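Local atomic coordinates of endoglucanase (Clostridium thermocellum, PDB entry 2E4T), a protein that hydrolyses internal beta-1,4-glucosidic linkages of cellulose and xyloglucan, this chain being its glycoside hydrolase family 44 module. Residues A[456-467]-A[498-506]. Numbering follows the deposited sequence. Where two conformers were deposited one is given.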
loop_
_atom_site.group_PDB
_atom_site.type_symbol
_atom_site.label_atom_id
_atom_site.label_comp_id
_atom_site.label_asym_id
_atom_site.label_seq_id
_atom_site.Cartn_x
_atom_site.Cartn_y
_atom_site.Cartn_z
ATOM N N ASP A 456 -24.485 17.638 -2.084
ATOM C CA ASP A 456 -25.595 18.284 -1.346
ATOM C C ASP A 456 -26.956 17.905 -1.895
ATOM O O ASP A 456 -27.895 18.653 -1.673
ATOM C CB ASP A 456 -25.464 19.793 -1.340
ATOM C CG ASP A 456 -25.105 20.265 -2.664
ATOM O OD1 ASP A 456 -25.697 19.677 -3.600
ATOM O OD2 ASP A 456 -24.164 21.082 -2.793
ATOM N N GLN A 457 -27.101 16.729 -2.493
ATOM C CA GLN A 457 -28.390 16.187 -2.889
ATOM C C GLN A 457 -28.305 14.684 -2.859
ATOM O O GLN A 457 -27.216 14.100 -3.107
ATOM C CB GLN A 457 -28.744 16.641 -4.333
ATOM C CG GLN A 457 -29.093 18.109 -4.526
ATOM C CD GLN A 457 -30.183 18.665 -3.573
ATOM O OE1 GLN A 457 -30.110 19.822 -3.132
ATOM N NE2 GLN A 457 -31.176 17.863 -3.262
ATOM N N PRO A 458 -29.432 13.995 -2.623
ATOM C CA PRO A 458 -29.470 12.546 -2.817
ATOM C C PRO A 458 -29.245 12.176 -4.287
ATOM O O PRO A 458 -29.400 13.030 -5.204
ATOM C CB PRO A 458 -30.889 12.167 -2.366
ATOM C CG PRO A 458 -31.695 13.442 -2.582
ATOM C CD PRO A 458 -30.769 14.591 -2.401
ATOM N N THR A 459 -28.940 10.904 -4.500
ATOM C CA THR A 459 -28.876 10.375 -5.860
ATOM C C THR A 459 -29.725 9.103 -5.910
ATOM O O THR A 459 -29.630 8.236 -5.019
ATOM C CB THR A 459 -27.424 10.052 -6.265
ATOM O OG1 THR A 459 -26.679 11.256 -6.174
ATOM C CG2 THR A 459 -27.344 9.490 -7.684
ATOM N N THR A 460 -30.561 9.001 -6.959
ATOM C CA THR A 460 -31.376 7.810 -7.172
ATOM C C THR A 460 -30.642 6.877 -8.131
ATOM O O THR A 460 -30.330 7.284 -9.248
ATOM C CB THR A 460 -32.756 8.229 -7.748
ATOM O OG1 THR A 460 -33.417 9.030 -6.763
ATOM C CG2 THR A 460 -33.567 6.992 -8.119
ATOM N N PHE A 461 -30.442 5.635 -7.699
ATOM C CA PHE A 461 -29.773 4.653 -8.528
ATOM C C PHE A 461 -30.751 3.589 -8.981
ATOM O O PHE A 461 -31.432 2.954 -8.202
ATOM C CB PHE A 461 -28.639 3.980 -7.693
ATOM C CG PHE A 461 -27.535 4.917 -7.355
ATOM C CD1 PHE A 461 -26.543 5.214 -8.276
ATOM C CD2 PHE A 461 -27.494 5.547 -6.097
ATOM C CE1 PHE A 461 -25.505 6.089 -7.951
ATOM C CE2 PHE A 461 -26.463 6.402 -5.747
ATOM C CZ PHE A 461 -25.457 6.679 -6.673
ATOM N N ASN A 462 -30.824 3.434 -10.312
ATOM C CA ASN A 462 -31.623 2.343 -10.907
ATOM C C ASN A 462 -30.690 1.192 -11.251
ATOM O O ASN A 462 -29.846 1.344 -12.153
ATOM C CB ASN A 462 -32.317 2.842 -12.179
ATOM C CG ASN A 462 -33.380 3.876 -11.877
ATOM O OD1 ASN A 462 -34.055 3.802 -10.848
ATOM N ND2 ASN A 462 -33.467 4.904 -12.719
ATOM N N PHE A 463 -30.811 0.094 -10.519
ATOM C CA PHE A 463 -29.988 -1.087 -10.725
ATOM C C PHE A 463 -30.631 -2.075 -11.666
ATOM O O PHE A 463 -31.828 -2.375 -11.542
ATOM C CB PHE A 463 -29.763 -1.814 -9.397
ATOM C CG PHE A 463 -28.711 -1.198 -8.509
ATOM C CD1 PHE A 463 -27.428 -1.734 -8.514
ATOM C CD2 PHE A 463 -28.957 -0.077 -7.730
ATOM C CE1 PHE A 463 -26.417 -1.221 -7.700
ATOM C CE2 PHE A 463 -27.932 0.417 -6.887
ATOM C CZ PHE A 463 -26.684 -0.180 -6.897
ATOM N N SER A 464 -29.816 -2.630 -12.574
ATOM C CA SER A 464 -30.225 -3.740 -13.433
ATOM C C SER A 464 -29.102 -4.769 -13.365
ATOM O O SER A 464 -27.935 -4.415 -13.651
ATOM C CB SER A 464 -30.385 -3.243 -14.876
ATOM O OG SER A 464 -31.365 -2.255 -15.000
ATOM N N ILE A 465 -29.429 -5.989 -12.975
ATOM C CA ILE A 465 -28.436 -7.033 -12.718
ATOM C C ILE A 465 -28.738 -8.243 -13.593
ATOM O O ILE A 465 -29.887 -8.726 -13.613
ATOM C CB ILE A 465 -28.451 -7.410 -11.245
ATOM C CG1 ILE A 465 -28.117 -6.183 -10.396
ATOM C CG2 ILE A 465 -27.467 -8.547 -10.970
ATOM C CD1 ILE A 465 -28.450 -6.345 -8.919
ATOM N N ASP A 466 -27.712 -8.750 -14.279
ATOM C CA ASP A 466 -27.767 -10.033 -14.946
ATOM C C ASP A 466 -27.045 -11.050 -14.067
ATOM O O ASP A 466 -25.839 -10.887 -13.835
ATOM C CB ASP A 466 -27.123 -9.906 -16.311
ATOM C CG ASP A 466 -27.876 -8.996 -17.268
ATOM O OD1 ASP A 466 -29.088 -8.746 -17.132
ATOM O OD2 ASP A 466 -27.228 -8.547 -18.231
ATOM N N SER A 467 -27.730 -12.085 -13.578
ATOM C CA SER A 467 -27.142 -13.077 -12.690
ATOM C C SER A 467 -27.747 -14.405 -12.873
ATOM O O SER A 467 -28.858 -14.462 -13.380
ATOM C CB SER A 467 -27.377 -12.669 -11.254
ATOM O OG SER A 467 -26.933 -13.708 -10.397
ATOM N N ASN A 498 -34.511 -8.824 -10.928
ATOM C CA ASN A 498 -33.131 -8.352 -10.679
ATOM C C ASN A 498 -32.954 -6.880 -11.046
ATOM O O ASN A 498 -31.833 -6.453 -11.362
ATOM C CB ASN A 498 -32.127 -9.289 -11.378
ATOM C CG ASN A 498 -31.820 -10.495 -10.542
ATOM O OD1 ASN A 498 -32.136 -10.589 -9.380
ATOM N ND2 ASN A 498 -31.159 -11.483 -11.182
ATOM N N THR A 499 -34.014 -6.092 -10.897
ATOM C CA THR A 499 -33.959 -4.644 -10.992
ATOM C C THR A 499 -34.528 -4.065 -9.720
ATOM O O THR A 499 -35.481 -4.608 -9.133
ATOM C CB THR A 499 -34.717 -4.093 -12.217
ATOM O OG1 THR A 499 -36.148 -4.197 -11.992
ATOM C CG2 THR A 499 -34.298 -4.781 -13.509
ATOM N N PHE A 500 -33.994 -2.924 -9.299
ATOM C CA PHE A 500 -34.536 -2.186 -8.165
ATOM C C PHE A 500 -34.049 -0.746 -8.266
ATOM O O PHE A 500 -33.095 -0.458 -8.983
ATOM C CB PHE A 500 -34.185 -2.837 -6.811
ATOM C CG PHE A 500 -32.716 -2.919 -6.531
ATOM C CD1 PHE A 500 -32.057 -1.874 -5.861
ATOM C CD2 PHE A 500 -31.988 -4.027 -6.880
ATOM C CE1 PHE A 500 -30.714 -1.955 -5.541
ATOM C CE2 PHE A 500 -30.631 -4.112 -6.584
ATOM C CZ PHE A 500 -30.003 -3.064 -5.917
ATOM N N THR A 501 -34.700 0.127 -7.505
ATOM C CA THR A 501 -34.281 1.513 -7.405
ATOM C C THR A 501 -33.970 1.827 -5.942
ATOM O O THR A 501 -34.753 1.491 -5.053
ATOM C CB THR A 501 -35.405 2.439 -7.892
ATOM O OG1 THR A 501 -35.642 2.153 -9.281
ATOM C CG2 THR A 501 -35.107 3.913 -7.670
ATOM N N TYR A 502 -32.842 2.535 -5.723
ATOM C CA TYR A 502 -32.401 2.802 -4.387
ATOM C C TYR A 502 -31.831 4.219 -4.367
ATOM O O TYR A 502 -30.876 4.527 -5.081
ATOM C CB TYR A 502 -31.317 1.796 -3.984
ATOM C CG TYR A 502 -30.912 1.873 -2.516
ATOM C CD1 TYR A 502 -31.865 1.711 -1.499
ATOM C CD2 TYR A 502 -29.580 2.034 -2.140
ATOM C CE1 TYR A 502 -31.511 1.712 -0.163
ATOM C CE2 TYR A 502 -29.224 2.020 -0.804
ATOM C CZ TYR A 502 -30.171 1.897 0.185
ATOM O OH TYR A 502 -29.786 1.898 1.511
ATOM N N THR A 503 -32.454 5.102 -3.587
ATOM C CA THR A 503 -31.998 6.468 -3.446
ATOM C C THR A 503 -31.168 6.583 -2.174
ATOM O O THR A 503 -31.577 6.136 -1.095
ATOM C CB THR A 503 -33.197 7.428 -3.393
ATOM O OG1 THR A 503 -33.868 7.338 -4.665
ATOM C CG2 THR A 503 -32.741 8.856 -3.109
ATOM N N VAL A 504 -29.985 7.194 -2.346
ATOM C CA VAL A 504 -28.992 7.285 -1.317
ATOM C C VAL A 504 -28.788 8.786 -0.994
ATOM O O VAL A 504 -28.660 9.600 -1.917
ATOM C CB VAL A 504 -27.601 6.685 -1.890
ATOM C CG1 VAL A 504 -26.472 6.766 -0.881
ATOM C CG2 VAL A 504 -27.786 5.231 -2.336
ATOM N N PRO A 505 -28.744 9.165 0.295
ATOM C CA PRO A 505 -28.444 10.573 0.620
ATOM C C PRO A 505 -27.076 11.017 0.097
ATOM O O PRO A 505 -26.195 10.206 -0.243
ATOM C CB PRO A 505 -28.474 10.607 2.144
ATOM C CG PRO A 505 -29.356 9.408 2.506
ATOM C CD PRO A 505 -28.988 8.372 1.503
ATOM N N ALA A 506 -26.907 12.339 0.030
ATOM C CA ALA A 506 -25.640 12.943 -0.291
ATOM C C ALA A 506 -24.533 12.311 0.594
ATOM O O ALA A 506 -24.744 11.976 1.759
ATOM C CB ALA A 506 -25.695 14.439 0.001
HETATM O O HOH W 1 -30.763 -11.373 -14.057
#
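Phe463 and Phe500 meet on the inward face of two antiparallel strands, 459-466 and 499-504; this face, with Phe461 and Val504, is packed and apolar. The rings lie at 14° to each other but are displaced along their planes, so little of one covers the other; Phe500 CZ lies over one face of the Phe463 ring, toward its rim, while Phe463 CB sits 3.7 Å from the Phe500 centroid in a CH-pi contact. Phe500 reaches this place because CG lies between its own backbone N and carbonyl carbon (chi1 61°), which swings the ring along the sheet beside its partner. The packing continues on both sides: Ile465 CD1 comes within 3.9 Å of Phe500 CE2, and Val504 CG2 touches the edge of Phe461 at CD2 (3.8 Å). Leu446, Ile448 and Leu450 of strand 442-452 and Leu514 of strand 508-514 close over this layer from across the domain.

The other face is more exposed and polar. There Thr460 OG1 and Thr503 OG1 share a hydrogen bond of 2.7 Å, and Thr501 OG1 donates to Asn462 OD1 (2.8 Å), tilted from the amide plane. Packing is tight at one point even here, where the methyls Thr460 CG2 and Thr501 CG2 stand 3.5 Å apart.

Between the faces, paired backbone bonds join Thr459 to Val504, Phe461 to Tyr502 and Phe463 to Phe500, the return bond from Phe500 N to Phe463 O being the longest at 3.2 Å. Ile465 N to Asn498 O (2.9 Å) continues the pairing. Beyond, a water links Asn498 ND2 to Ile465 O and Ser467 N; ND2 also bonds Lys469 O, and Asn498 OD1 accepts from Tyr471 N. Strand 8-22 flanks 459-466 on its far side, leaving 499-504 outermost: an antiparallel edge pair of the beta-sandwich-like domain accompanying the TIM barrel.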